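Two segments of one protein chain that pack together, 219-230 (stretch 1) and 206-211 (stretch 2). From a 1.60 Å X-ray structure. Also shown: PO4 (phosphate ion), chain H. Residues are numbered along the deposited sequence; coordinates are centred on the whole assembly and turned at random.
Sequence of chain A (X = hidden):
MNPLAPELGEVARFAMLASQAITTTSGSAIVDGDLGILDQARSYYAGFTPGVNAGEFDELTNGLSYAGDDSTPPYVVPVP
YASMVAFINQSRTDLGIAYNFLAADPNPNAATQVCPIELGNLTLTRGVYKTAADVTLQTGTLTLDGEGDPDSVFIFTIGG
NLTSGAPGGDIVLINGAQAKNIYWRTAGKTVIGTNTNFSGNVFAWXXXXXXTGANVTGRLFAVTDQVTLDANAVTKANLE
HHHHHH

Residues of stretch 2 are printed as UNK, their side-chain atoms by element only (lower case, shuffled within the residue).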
# COMPACT_ATOMS: atom_id res chain seq x y z
N ARG A 219 -0.58 0.74 3.50
CA ARG A 219 0.25 1.50 2.56
C ARG A 219 -0.19 1.15 1.15
O ARG A 219 -0.66 0.04 0.89
CB ARG A 219 1.74 1.17 2.72
CG ARG A 219 2.39 1.63 4.01
CD ARG A 219 3.87 1.28 4.00
NE ARG A 219 4.55 1.73 5.21
CZ ARG A 219 4.52 1.06 6.37
NH1 ARG A 219 3.86 -0.08 6.47
NH2 ARG A 219 5.19 1.54 7.41
N LEU A 220 -0.01 2.09 0.21
CA LEU A 220 -0.40 1.88 -1.19
C LEU A 220 0.80 2.15 -2.09
O LEU A 220 1.22 3.30 -2.24
CB LEU A 220 -1.57 2.79 -1.56
CG LEU A 220 -2.81 2.60 -0.67
CD1 LEU A 220 -3.86 3.65 -0.96
CD2 LEU A 220 -3.38 1.18 -0.84
N PHE A 221 1.33 1.09 -2.71
CA PHE A 221 2.49 1.17 -3.60
C PHE A 221 2.08 0.74 -5.01
O PHE A 221 1.50 -0.34 -5.18
CB PHE A 221 3.64 0.26 -3.14
CG PHE A 221 4.22 0.62 -1.80
CD1 PHE A 221 5.12 1.66 -1.67
CD2 PHE A 221 3.90 -0.12 -0.67
CE1 PHE A 221 5.67 1.98 -0.44
CE2 PHE A 221 4.44 0.20 0.57
CZ PHE A 221 5.33 1.25 0.68
N ALA A 222 2.42 1.56 -6.01
CA ALA A 222 2.29 1.18 -7.41
C ALA A 222 3.70 1.16 -8.00
O ALA A 222 4.31 2.22 -8.17
CB ALA A 222 1.36 2.14 -8.16
N VAL A 223 4.22 -0.03 -8.29
CA VAL A 223 5.64 -0.15 -8.63
C VAL A 223 5.95 0.52 -9.96
O VAL A 223 6.99 1.18 -10.10
CB VAL A 223 6.08 -1.62 -8.62
CG1 VAL A 223 7.55 -1.73 -9.02
CG2 VAL A 223 5.85 -2.24 -7.23
N THR A 224 5.08 0.35 -10.97
CA THR A 224 5.37 0.87 -12.29
C THR A 224 4.39 1.91 -12.80
O THR A 224 4.66 2.53 -13.84
CB THR A 224 5.47 -0.25 -13.34
OG1 THR A 224 4.18 -0.85 -13.54
CG2 THR A 224 6.46 -1.30 -12.91
N ASP A 225 3.26 2.13 -12.13
CA ASP A 225 2.34 3.15 -12.63
C ASP A 225 1.88 4.07 -11.51
O ASP A 225 2.69 4.84 -10.98
CB ASP A 225 1.16 2.51 -13.35
CG ASP A 225 0.37 3.51 -14.19
OD1 ASP A 225 0.87 4.64 -14.40
OD2 ASP A 225 -0.76 3.18 -14.60
N GLN A 226 0.61 3.99 -11.11
CA GLN A 226 0.01 5.09 -10.37
C GLN A 226 -0.83 4.59 -9.20
O GLN A 226 -1.35 3.47 -9.20
CB GLN A 226 -0.88 5.95 -11.28
CG GLN A 226 -2.08 5.20 -11.83
CD GLN A 226 -2.94 6.05 -12.73
OE1 GLN A 226 -2.73 7.25 -12.85
NE2 GLN A 226 -3.92 5.43 -13.38
N VAL A 227 -1.01 5.47 -8.22
CA VAL A 227 -2.00 5.27 -7.17
C VAL A 227 -3.07 6.34 -7.35
O VAL A 227 -2.76 7.53 -7.38
CB VAL A 227 -1.39 5.37 -5.76
CG1 VAL A 227 -2.48 5.20 -4.71
CG2 VAL A 227 -0.28 4.33 -5.55
N THR A 228 -4.32 5.92 -7.47
CA THR A 228 -5.42 6.87 -7.59
C THR A 228 -6.37 6.72 -6.42
O THR A 228 -6.69 5.60 -6.01
CB THR A 228 -6.19 6.72 -8.92
OG1 THR A 228 -6.96 5.50 -8.91
CG2 THR A 228 -5.23 6.71 -10.09
N LEU A 229 -6.79 7.85 -5.87
CA LEU A 229 -7.77 7.94 -4.79
C LEU A 229 -9.03 8.63 -5.27
O LEU A 229 -9.00 9.51 -6.13
CB LEU A 229 -7.23 8.74 -3.60
CG LEU A 229 -5.91 8.33 -2.96
CD1 LEU A 229 -5.74 9.16 -1.70
CD2 LEU A 229 -5.95 6.83 -2.65
N ASP A 230 -10.15 8.24 -4.67
CA ASP A 230 -11.44 8.89 -4.86
C ASP A 230 -12.03 9.08 -3.46
O ASP A 230 -12.67 8.17 -2.92
CB ASP A 230 -12.33 8.06 -5.78
CG ASP A 230 -13.66 8.74 -6.10
OD1 ASP A 230 -13.92 9.85 -5.58
OD2 ASP A 230 -14.44 8.14 -6.86
N UNK A 206 1.42 -2.83 -11.22
CA UNK A 206 0.96 -1.77 -12.11
C UNK A 206 0.43 -0.58 -11.32
O UNK A 206 1.19 0.34 -11.01
c UNK A 206 -0.12 -2.30 -13.06
o UNK A 206 -1.09 -3.03 -12.36
N UNK A 207 -0.86 -0.59 -10.97
CA UNK A 207 -1.49 0.57 -10.33
C UNK A 207 -2.40 0.13 -9.19
O UNK A 207 -2.84 -1.02 -9.13
c UNK A 207 -3.40 0.62 -12.06
c UNK A 207 -4.17 1.47 -13.08
c UNK A 207 -2.30 1.39 -11.35
o UNK A 207 -4.50 2.63 -12.77
o UNK A 207 -4.45 0.96 -14.19
N UNK A 208 -2.70 1.09 -8.31
CA UNK A 208 -3.68 0.91 -7.25
C UNK A 208 -4.80 1.92 -7.47
O UNK A 208 -4.53 3.12 -7.60
c UNK A 208 -3.06 1.11 -5.85
c UNK A 208 -4.11 0.85 -4.76
c UNK A 208 -1.84 0.21 -5.66
N UNK A 209 -6.04 1.44 -7.53
CA UNK A 209 -7.19 2.32 -7.70
C UNK A 209 -8.10 2.14 -6.49
O UNK A 209 -8.72 1.08 -6.34
n UNK A 209 -6.08 2.88 -10.31
o UNK A 209 -7.20 1.10 -11.10
c UNK A 209 -7.95 2.00 -9.00
c UNK A 209 -7.03 1.96 -10.23
N UNK A 210 -8.17 3.16 -5.64
CA UNK A 210 -9.03 3.14 -4.46
C UNK A 210 -10.31 3.87 -4.81
O UNK A 210 -10.28 5.04 -5.20
c UNK A 210 -9.12 3.46 -1.97
c UNK A 210 -6.88 3.30 -3.15
c UNK A 210 -8.34 3.78 -3.25
N UNK A 211 -11.44 3.18 -4.69
CA UNK A 211 -12.69 3.71 -5.21
C UNK A 211 -13.42 4.51 -4.13
O UNK A 211 -13.06 4.49 -2.95
c UNK A 211 -15.43 1.11 -8.90
n UNK A 211 -16.74 1.08 -9.06
c UNK A 211 -12.91 2.00 -7.06
c UNK A 211 -13.46 0.67 -7.49
c UNK A 211 -13.54 2.57 -5.78
n UNK A 211 -14.66 1.59 -9.87
n UNK A 211 -14.89 0.69 -7.76
P PO4 H . -17.83 -1.21 -6.07
O1 PO4 H . -17.88 -2.71 -6.26
O2 PO4 H . -18.44 -0.53 -7.28
O3 PO4 H . -16.40 -0.73 -5.96
O4 PO4 H . -18.62 -0.87 -4.83
O HOH W 1 -1.21 0.54 -15.00
O HOH W 2 -9.34 5.74 -7.69

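Position 206 carries two side-chain atoms, a carbon and then an oxygen. Its CA-to-CB bond points away from stretch 1, and the contact is left largely to the backbone: its O accepts a weak hydrogen bond from Asp225 N (3.0 Å) and lies 3.4 Å from Ala222 CB. A single carbon ending in one oxygen is a serine, Ser206.

At position 207 three carbons run in line, the third bearing two oxygens. One of these oxygens receives a nearly straight hydrogen bond from Gln226 NE2 at 2.9 Å. A carboxylate at the end of a three-carbon chain identifies Glu207, and the acceptor is its OE1. The same atom lies 4.2 Å from Asp225 OD2, a proximity of like charges; water 1 donates to Asp225 OD2 (2.7 Å) and, weakly, to Glu207 OE2 (3.4 Å), so it links the two acids.

Position 208 has three carbons and no heteroatom, with CB forked. One branch meets Leu220 CD2 at 4.0 Å, while the other lies 3.4 Å from Phe221 O. A short, branched hydrocarbon of this kind is valine, Val208. Its CB is 4.3 Å from Val227 CG2, on the same face of the sheet.

The side chain at position 209 consists of two carbons, the second carrying one oxygen and one nitrogen, and it shares a sheet face with Thr228. This short amide is Asn209. Its ND2 donates to Glu207 OE1 (2.9 Å), so that this oxygen accepts from both Asn209 and Gln226, and ND2 sits 3.1 Å from Thr228 OG1.

Position 210 repeats the three-carbon fork at CB, and one branch end is 3.7 Å from both Leu220 CD1 and Leu229 CD2. The fork marks Val210, with CG2 as the shared atom.

At position 211 three carbons lead to a nitrogen and then to a carbon with two more nitrogens, a guanidinium, hence Arg211. Its CA-to-CB bond points away from stretch 1, and the group binds phosphate instead: NE to O3 at 2.7 Å and NH2 to O2 at 2.9 Å.

The contact rests on parallel strand pairing, with Val227 opposite Val208 and Thr228 opposite Asn209. Val208 N donates to Gln226 O (2.9 Å), Thr228 N to Val208 O (2.8 Å) and Val210 N to Thr228 O (2.9 Å), fixing the register. Leu220 and Leu229 add apolar packing around the valines, whereas Glu207, Gln226 and Asn209 form a polar cluster; together the stretches bury 627 Å².

Stretch 2, residues 206-211: SEVNVR
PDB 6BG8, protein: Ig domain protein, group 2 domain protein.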